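Local coordinates for protein DynE8 (Micromonospora chersina, PDB 4AMM) that probably loads acyl units, as the acyltransferase domain of the iterative polyketide synthase that takes part in enediyne (dynemicin) biosynthesis, at residues P1-L5 against R32-T36; A172-S176 against V331-L337. All blocks are in the same frame, centred on the assembly; numbering follows the deposited sequence.

Interaction 1: P1-L5 against R32-T36; sequences PDHEL and RPELT
Glu-4 and Arg-32 bury the larger share of this contact, 80 and 65 Å² of a total of 206 Å² counted over both segments. The guanidinium of Arg-32 reaches across with NH2, which donates to the backbone O of Pro-1 at 2.9 Å. This bond is bent, with an N-H...O angle of 142°, and the carbonyl oxygen lies at the edge of the guanidinium, near its plane. Both NH1 and NH2 also point at OE1 of Glu-4, each 3.4 Å away, so the salt bridge is made of two weak bonds that converge on one oxygen. The carboxylate stands almost perpendicular to the guanidinium, their planes 86° apart, which excludes a flat two-to-two pairing; CB of Glu-4 lies over one guanidinium face. The contact pins the N-terminal end of strand 4-10, an outermost strand of the four-stranded antiparallel sheet, to the first turn of helix 32-45. From that turn Thr-36 OG1 gives a further hydrogen bond to Glu-4 OE1, 3.1 Å long and on the anti side of the carboxylate. The chain of Glu-4 leaves with CG anti to the backbone N (chi1 -170°) and then bends at chi2, and with the carboxylate turned as it is OE2 comes back to accept from the backbone N of Leu-5 at 3.0 Å. OE2 also forms a salt bridge with Arg-401, near the C-terminus. A glutamine in place of Glu-4 would probably leave both arginines, Arg-32 and Arg-401, without the negative charge they share. Nearer the backbone of Glu-4, CD2 of Leu-35 touches its CB at 4.3 Å.

Interaction 2: A172-S176 against V331-L337; sequences ALGHS and VRFREAL
A valine methyl sits squarely on the imidazole of His-175: CG1 of Val-331 lies 3.7 Å from the ring centroid and only 9° off the ring normal, a CH-pi contact over the face. The histidine occupies the turn after strand 171-174 of the parallel sheet, where Gly-174, Ser-176 and Gly-178 match the GxSxG pattern of a nucleophile elbow. Ser-176 has the positive phi expected of that strained turn, and its OG is hydrogen-bonded to His-278 NE2, consistent with the serine-histidine pair of acyltransferases. With CG anti to its backbone N, His-175 swings its ring to the side of segment 331-337, and NE2 bonds to Asn-240 OD1. The edge of the same ring meets Phe-333, His-175 CD2 to Phe-333 CD1 at 3.7 Å, while the two ring planes are inclined at 49°, an oblique pairing. Further back along the strand, Leu-173 divides its branches: CD1 abuts the edge of the phenylalanine ring, 3.8 Å from CE1 of Phe-333, whereas CD2 packs against the backbone of the helix at Ala-336 and Leu-337. Strand 172-174 and helix segment 333-337 run antiparallel, with axes 9.3 Å apart at 173°. No hydrogen bond links the two segments. The shortest approach is apolar, between Leu-173 CD2 and Leu-337 CA, at 3.6 Å.

In the fold
The two contacts are separate: their centres lie 35 Å apart, their nearest atoms about 21 Å apart, and along the chain interaction 1 closes before interaction 2 opens. Their positions differ accordingly. Interaction 2 is buried, its centre about 10 Å from the centre of the chain, at the probable active site, where OG of Ser-176 is hydrogen-bonded to both His-278 and Arg-201. Interaction 1, only partly buried, has its centre about 25 Å from that of the chain and joins an outermost strand of the antiparallel sheet to a helix, whereas interaction 2 involves a strand of the parallel sheet. The chemistry differs too, with charged and polar bonds in 1-5 against 32-36 and apolar packing in 172-176 against 331-337.

Interaction 1: P1-L5 against R32-T36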
ATOM      1  N   PRO A   1     -22.790   0.693  -3.140  1.00 39.45           N
ATOM      2  CA  PRO A   1     -21.458   0.128  -3.465  1.00 38.25           C
ATOM      3  C   PRO A   1     -21.555  -1.320  -4.029  1.00 37.28           C
ATOM      4  O   PRO A   1     -22.524  -2.026  -3.715  1.00 38.35           O
ATOM      5  CB  PRO A   1     -20.701   0.172  -2.118  1.00 38.60           C
ATOM      6  CG  PRO A   1     -21.742   0.330  -1.066  1.00 39.53           C
ATOM      7  CD  PRO A   1     -22.966   0.953  -1.697  1.00 40.63           C
ATOM      8  N   ASP A   2     -20.579  -1.733  -4.867  1.00 35.62           N
ATOM      9  CA  ASP A   2     -20.497  -3.100  -5.425  1.00 33.65           C
ATOM     10  C   ASP A   2     -20.016  -4.186  -4.445  1.00 30.85           C
ATOM     11  O   ASP A   2     -20.202  -5.374  -4.671  1.00 30.66           O
ATOM     12  CB  ASP A   2     -19.663  -3.137  -6.725  1.00 34.82           C
ATOM     13  CG  ASP A   2     -18.200  -2.636  -6.547  1.00 39.18           C
ATOM     14  OD1 ASP A   2     -17.843  -2.076  -5.475  1.00 44.11           O
ATOM     15  OD2 ASP A   2     -17.407  -2.790  -7.518  1.00 43.16           O
ATOM     16  N   HIS A   3     -19.407  -3.769  -3.331  1.00 28.75           N
ATOM     17  CA  HIS A   3     -19.133  -4.713  -2.272  1.00 25.73           C
ATOM     18  C   HIS A   3     -19.768  -4.095  -1.041  1.00 23.31           C
ATOM     19  O   HIS A   3     -19.786  -2.845  -0.859  1.00 25.63           O
ATOM     20  CB  HIS A   3     -17.638  -4.915  -1.975  1.00 25.74           C
ATOM     21  CG  HIS A   3     -16.924  -5.760  -2.974  1.00 30.29           C
ATOM     22  ND1 HIS A   3     -16.739  -5.343  -4.271  1.00 29.87           N
ATOM     23  CD2 HIS A   3     -16.388  -6.990  -2.883  1.00 31.46           C
ATOM     24  CE1 HIS A   3     -16.127  -6.297  -4.948  1.00 32.10           C
ATOM     25  NE2 HIS A   3     -15.881  -7.298  -4.125  1.00 35.80           N
ATOM     26  N   GLU A   4     -20.307  -4.969  -0.234  1.00 18.70           N
ATOM     27  CA  GLU A   4     -20.874  -4.609   1.045  1.00 17.34           C
ATOM     28  C   GLU A   4     -19.895  -5.031   2.125  1.00 15.94           C
ATOM     29  O   GLU A   4     -19.152  -6.018   1.981  1.00 16.46           O
ATOM     30  CB  GLU A   4     -22.223  -5.301   1.217  1.00 19.28           C
ATOM     31  CG  GLU A   4     -22.939  -4.737   2.427  1.00 20.37           C
ATOM     32  CD  GLU A   4     -23.091  -3.189   2.275  1.00 28.24           C
ATOM     33  OE1 GLU A   4     -23.996  -2.715   1.544  1.00 27.24           O
ATOM     34  OE2 GLU A   4     -22.202  -2.470   2.808  1.00 24.69           O
ATOM     35  N   LEU A   5     -19.911  -4.333   3.269  1.00 14.54           N
ATOM     36  CA  LEU A   5     -19.103  -4.667   4.424  1.00 13.70           C
ATOM     37  C   LEU A   5     -19.945  -5.245   5.505  1.00 13.63           C
ATOM     38  O   LEU A   5     -20.895  -4.573   5.970  1.00 14.89           O
ATOM     39  CB  LEU A   5     -18.482  -3.350   4.950  1.00 14.10           C
ATOM     40  CG  LEU A   5     -17.723  -3.477   6.286  1.00 14.33           C
ATOM     41  CD1 LEU A   5     -16.527  -4.452   6.186  1.00 14.72           C
ATOM     42  CD2 LEU A   5     -17.243  -2.036   6.659  1.00 15.63           C
ATOM     43  N   ARG A  32     -30.198  -8.029  -2.413  1.00 31.22           N
ATOM     44  CA  ARG A  32     -29.149  -7.080  -2.211  1.00 31.76           C
ATOM     45  C   ARG A  32     -29.631  -5.957  -1.283  1.00 30.28           C
ATOM     46  O   ARG A  32     -28.912  -5.656  -0.338  1.00 28.28           O
ATOM     47  CB  ARG A  32     -28.599  -6.561  -3.536  1.00 33.58           C
ATOM     48  CG  ARG A  32     -27.465  -5.565  -3.373  1.00 38.28           C
ATOM     49  CD  ARG A  32     -26.072  -6.249  -3.029  1.00 43.52           C
ATOM     50  NE  ARG A  32     -25.023  -5.223  -2.845  1.00 45.85           N
ATOM     51  CZ  ARG A  32     -24.894  -4.455  -1.765  1.00 47.06           C
ATOM     52  NH1 ARG A  32     -25.727  -4.599  -0.734  1.00 47.82           N
ATOM     53  NH2 ARG A  32     -23.935  -3.538  -1.705  1.00 46.00           N
ATOM     54  N   PRO A  33     -30.817  -5.349  -1.519  1.00 29.09           N
ATOM     55  CA  PRO A  33     -31.284  -4.339  -0.544  1.00 27.31           C
ATOM     56  C   PRO A  33     -31.459  -4.894   0.870  1.00 25.52           C
ATOM     57  O   PRO A  33     -31.143  -4.174   1.864  1.00 25.67           O
ATOM     58  CB  PRO A  33     -32.622  -3.864  -1.126  1.00 28.57           C
ATOM     59  CG  PRO A  33     -32.502  -4.155  -2.603  1.00 30.13           C
ATOM     60  CD  PRO A  33     -31.717  -5.387  -2.701  1.00 28.67           C
ATOM     61  N   GLU A  34     -31.898  -6.134   1.009  1.00 23.48           N
ATOM     62  CA  GLU A  34     -32.020  -6.772   2.341  1.00 22.42           C
ATOM     63  C   GLU A  34     -30.642  -6.991   2.978  1.00 22.12           C
ATOM     64  O   GLU A  34     -30.473  -6.814   4.205  1.00 20.70           O
ATOM     65  CB  GLU A  34     -32.772  -8.120   2.228  1.00 23.00           C
ATOM     66  CG  GLU A  34     -34.243  -7.969   2.218  1.00 27.26           C
ATOM     67  CD  GLU A  34     -34.915  -9.188   1.613  1.00 36.13           C
ATOM     68  OE1 GLU A  34     -34.303  -9.790   0.706  1.00 39.41           O
ATOM     69  OE2 GLU A  34     -36.054  -9.518   2.052  1.00 40.64           O
ATOM     70  N   LEU A  35     -29.645  -7.363   2.192  1.00 21.05           N
ATOM     71  CA  LEU A  35     -28.286  -7.569   2.688  1.00 19.28           C
ATOM     72  C   LEU A  35     -27.756  -6.221   3.156  1.00 19.34           C
ATOM     73  O   LEU A  35     -27.092  -6.182   4.202  1.00 17.84           O
ATOM     74  CB  LEU A  35     -27.388  -8.170   1.588  1.00 20.64           C
ATOM     75  CG  LEU A  35     -25.883  -8.145   1.801  1.00 20.20           C
ATOM     76  CD1 LEU A  35     -25.615  -9.081   2.894  1.00 21.35           C
ATOM     77  CD2 LEU A  35     -25.068  -8.477   0.528  1.00 20.12           C
ATOM     78  N   THR A  36     -27.959  -5.151   2.414  1.00 18.33           N
ATOM     79  CA  THR A  36     -27.516  -3.815   2.916  1.00 19.46           C
ATOM     80  C   THR A  36     -28.166  -3.477   4.225  1.00 19.15           C
ATOM     81  O   THR A  36     -27.475  -2.972   5.125  1.00 19.10           O
ATOM     82  CB  THR A  36     -27.787  -2.754   1.845  1.00 21.65           C
ATOM     83  OG1 THR A  36     -26.973  -3.052   0.734  1.00 26.35           O
ATOM     84  CG2 THR A  36     -27.440  -1.396   2.328  1.00 21.20           C
TER

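Interaction 2: A172-S176 against V331-L337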
ATOM      1  N   ALA A 172       3.794   3.607   9.932  1.00 12.83           N
ATOM      2  CA  ALA A 172       3.523   3.701   8.465  1.00 12.54           C
ATOM      3  C   ALA A 172       4.854   3.688   7.778  1.00 13.77           C
ATOM      4  O   ALA A 172       5.875   4.054   8.280  1.00 14.25           O
ATOM      5  CB  ALA A 172       2.800   4.956   8.132  1.00 14.10           C
ATOM      6  N   LEU A 173       4.772   3.336   6.490  1.00 12.55           N
ATOM      7  CA  LEU A 173       5.888   3.613   5.556  1.00 13.41           C
ATOM      8  C   LEU A 173       5.301   4.070   4.245  1.00 12.95           C
ATOM      9  O   LEU A 173       4.147   3.750   3.902  1.00 14.12           O
ATOM     10  CB  LEU A 173       6.746   2.366   5.330  1.00 17.08           C
ATOM     11  CG  LEU A 173       6.188   1.217   4.583  1.00 14.65           C
ATOM     12  CD1 LEU A 173       6.221   1.466   2.998  1.00 16.37           C
ATOM     13  CD2 LEU A 173       6.984  -0.081   4.935  1.00 16.71           C
ATOM     14  N   GLY A 174       6.106   4.827   3.512  1.00 11.34           N
ATOM     15  CA  GLY A 174       5.718   5.291   2.166  1.00 11.45           C
ATOM     16  C   GLY A 174       6.817   4.959   1.175  1.00 11.59           C
ATOM     17  O   GLY A 174       8.001   5.121   1.471  1.00 13.68           O
ATOM     18  N   HIS A 175       6.399   4.466  -0.003  1.00 11.83           N
ATOM     19  CA  HIS A 175       7.339   4.110  -1.112  1.00 11.65           C
ATOM     20  C   HIS A 175       7.581   5.329  -1.978  1.00 11.67           C
ATOM     21  O   HIS A 175       6.698   5.791  -2.677  1.00 12.31           O
ATOM     22  CB  HIS A 175       6.650   3.004  -1.921  1.00 12.15           C
ATOM     23  CG  HIS A 175       7.574   2.194  -2.793  1.00 11.24           C
ATOM     24  ND1 HIS A 175       8.086   2.709  -3.989  1.00 14.46           N
ATOM     25  CD2 HIS A 175       7.993   0.897  -2.705  1.00 11.91           C
ATOM     26  CE1 HIS A 175       8.795   1.744  -4.563  1.00 13.91           C
ATOM     27  NE2 HIS A 175       8.770   0.650  -3.812  1.00 12.55           N
ATOM     28  N   SER A 176       8.832   5.818  -1.925  1.00 12.96           N
ATOM     29  CA  SER A 176       9.228   6.980  -2.786  1.00 12.71           C
ATOM     30  C   SER A 176       8.226   8.133  -2.510  1.00 12.89           C
ATOM     31  O   SER A 176       8.220   8.682  -1.356  1.00 13.04           O
ATOM     32  CB  SER A 176       9.331   6.568  -4.243  1.00 13.67           C
ATOM     33  OG  SER A 176       9.880   7.743  -4.893  1.00 15.62           O
ATOM     34  N   VAL A 331      15.234   3.373  -3.140  1.00  9.94           N
ATOM     35  CA  VAL A 331      14.029   3.183  -2.309  1.00  9.75           C
ATOM     36  C   VAL A 331      14.216   1.912  -1.534  1.00 11.24           C
ATOM     37  O   VAL A 331      14.313   0.769  -2.052  1.00 10.60           O
ATOM     38  CB  VAL A 331      12.756   3.034  -3.173  1.00 10.05           C
ATOM     39  CG1 VAL A 331      11.501   2.772  -2.258  1.00 11.43           C
ATOM     40  CG2 VAL A 331      12.541   4.234  -4.045  1.00 11.15           C
ATOM     41  N   ARG A 332      14.307   2.056  -0.207  1.00 10.83           N
ATOM     42  CA  ARG A 332      14.587   0.924   0.706  1.00 11.60           C
ATOM     43  C   ARG A 332      13.351   0.324   1.224  1.00 10.74           C
ATOM     44  O   ARG A 332      13.061   0.312   2.466  1.00 11.70           O
ATOM     45  CB  ARG A 332      15.480   1.482   1.860  1.00 12.04           C
ATOM     46  CG  ARG A 332      16.825   2.027   1.270  1.00 12.84           C
ATOM     47  CD  ARG A 332      17.830   2.330   2.431  1.00 14.40           C
ATOM     48  NE  ARG A 332      19.124   2.642   1.813  1.00 15.00           N
ATOM     49  CZ  ARG A 332      19.897   1.740   1.205  1.00 15.67           C
ATOM     50  NH1 ARG A 332      19.623   0.462   1.255  1.00 16.92           N
ATOM     51  NH2 ARG A 332      20.991   2.124   0.576  1.00 18.30           N
ATOM     52  N   PHE A 333      12.507  -0.216   0.333  1.00 10.96           N
ATOM     53  CA  PHE A 333      11.220  -0.751   0.797  1.00 10.55           C
ATOM     54  C   PHE A 333      11.435  -2.067   1.502  1.00 11.67           C
ATOM     55  O   PHE A 333      10.756  -2.221   2.546  1.00 10.54           O
ATOM     56  CB  PHE A 333      10.374  -1.040  -0.462  1.00 10.57           C
ATOM     57  CG  PHE A 333       9.054  -1.691  -0.113  1.00  9.32           C
ATOM     58  CD1 PHE A 333       8.006  -0.948   0.451  1.00 11.93           C
ATOM     59  CD2 PHE A 333       8.829  -3.030  -0.374  1.00 11.32           C
ATOM     60  CE1 PHE A 333       6.738  -1.577   0.731  1.00 12.60           C
ATOM     61  CE2 PHE A 333       7.607  -3.672  -0.049  1.00 12.83           C
ATOM     62  CZ  PHE A 333       6.567  -2.931   0.493  1.00 12.66           C
ATOM     63  N   ARG A 334      12.311  -2.941   1.105  1.00 10.45           N
ATOM     64  CA  ARG A 334      12.511  -4.189   1.835  1.00 11.53           C
ATOM     65  C   ARG A 334      12.902  -3.889   3.262  1.00 10.62           C
ATOM     66  O   ARG A 334      12.320  -4.504   4.241  1.00 13.11           O
ATOM     67  CB  ARG A 334      13.638  -4.970   1.139  1.00 11.69           C
ATOM     68  CG  ARG A 334      14.018  -6.284   1.899  1.00 15.31           C
ATOM     69  CD  ARG A 334      15.204  -6.959   1.158  1.00 17.06           C
ATOM     70  NE  ARG A 334      16.337  -6.092   1.126  1.00 17.77           N
ATOM     71  CZ  ARG A 334      17.214  -5.896   2.109  1.00 19.55           C
ATOM     72  NH1 ARG A 334      17.131  -6.660   3.233  1.00 25.16           N
ATOM     73  NH2 ARG A 334      18.236  -5.056   2.002  1.00 24.18           N
ATOM     74  N   GLU A 335      13.818  -2.942   3.485  1.00 12.01           N
ATOM     75  CA  GLU A 335      14.288  -2.678   4.853  1.00 11.67           C
ATOM     76  C   GLU A 335      13.203  -2.004   5.628  1.00 10.79           C
ATOM     77  O   GLU A 335      12.943  -2.382   6.855  1.00 13.30           O
ATOM     78  CB  GLU A 335      15.558  -1.826   4.859  1.00 14.38           C
ATOM     79  CG  GLU A 335      16.772  -2.614   4.403  1.00 15.88           C
ATOM     80  CD  GLU A 335      17.900  -1.671   3.886  1.00 21.10           C
ATOM     81  OE1 GLU A 335      17.753  -0.953   2.856  1.00 18.15           O
ATOM     82  OE2 GLU A 335      18.980  -1.720   4.499  1.00 24.63           O
ATOM     83  N   ALA A 336      12.485  -1.032   5.128  1.00 11.75           N
ATOM     84  CA  ALA A 336      11.467  -0.336   5.846  1.00 11.40           C
ATOM     85  C   ALA A 336      10.339  -1.306   6.212  1.00 13.87           C
ATOM     86  O   ALA A 336       9.812  -1.265   7.318  1.00 12.85           O
ATOM     87  CB  ALA A 336      10.919   0.897   5.048  1.00 13.04           C
ATOM     88  N   LEU A 337       9.945  -2.203   5.311  1.00 12.81           N
ATOM     89  CA  LEU A 337       8.878  -3.120   5.569  1.00 12.50           C
ATOM     90  C   LEU A 337       9.293  -4.075   6.666  1.00 13.26           C
ATOM     91  O   LEU A 337       8.441  -4.406   7.528  1.00 12.86           O
ATOM     92  CB  LEU A 337       8.493  -3.886   4.266  1.00 12.04           C
ATOM     93  CG  LEU A 337       7.377  -4.892   4.387  1.00 12.38           C
ATOM     94  CD1 LEU A 337       6.064  -4.241   4.675  1.00 15.61           C
ATOM     95  CD2 LEU A 337       7.334  -5.774   3.067  1.00 14.08           C
TER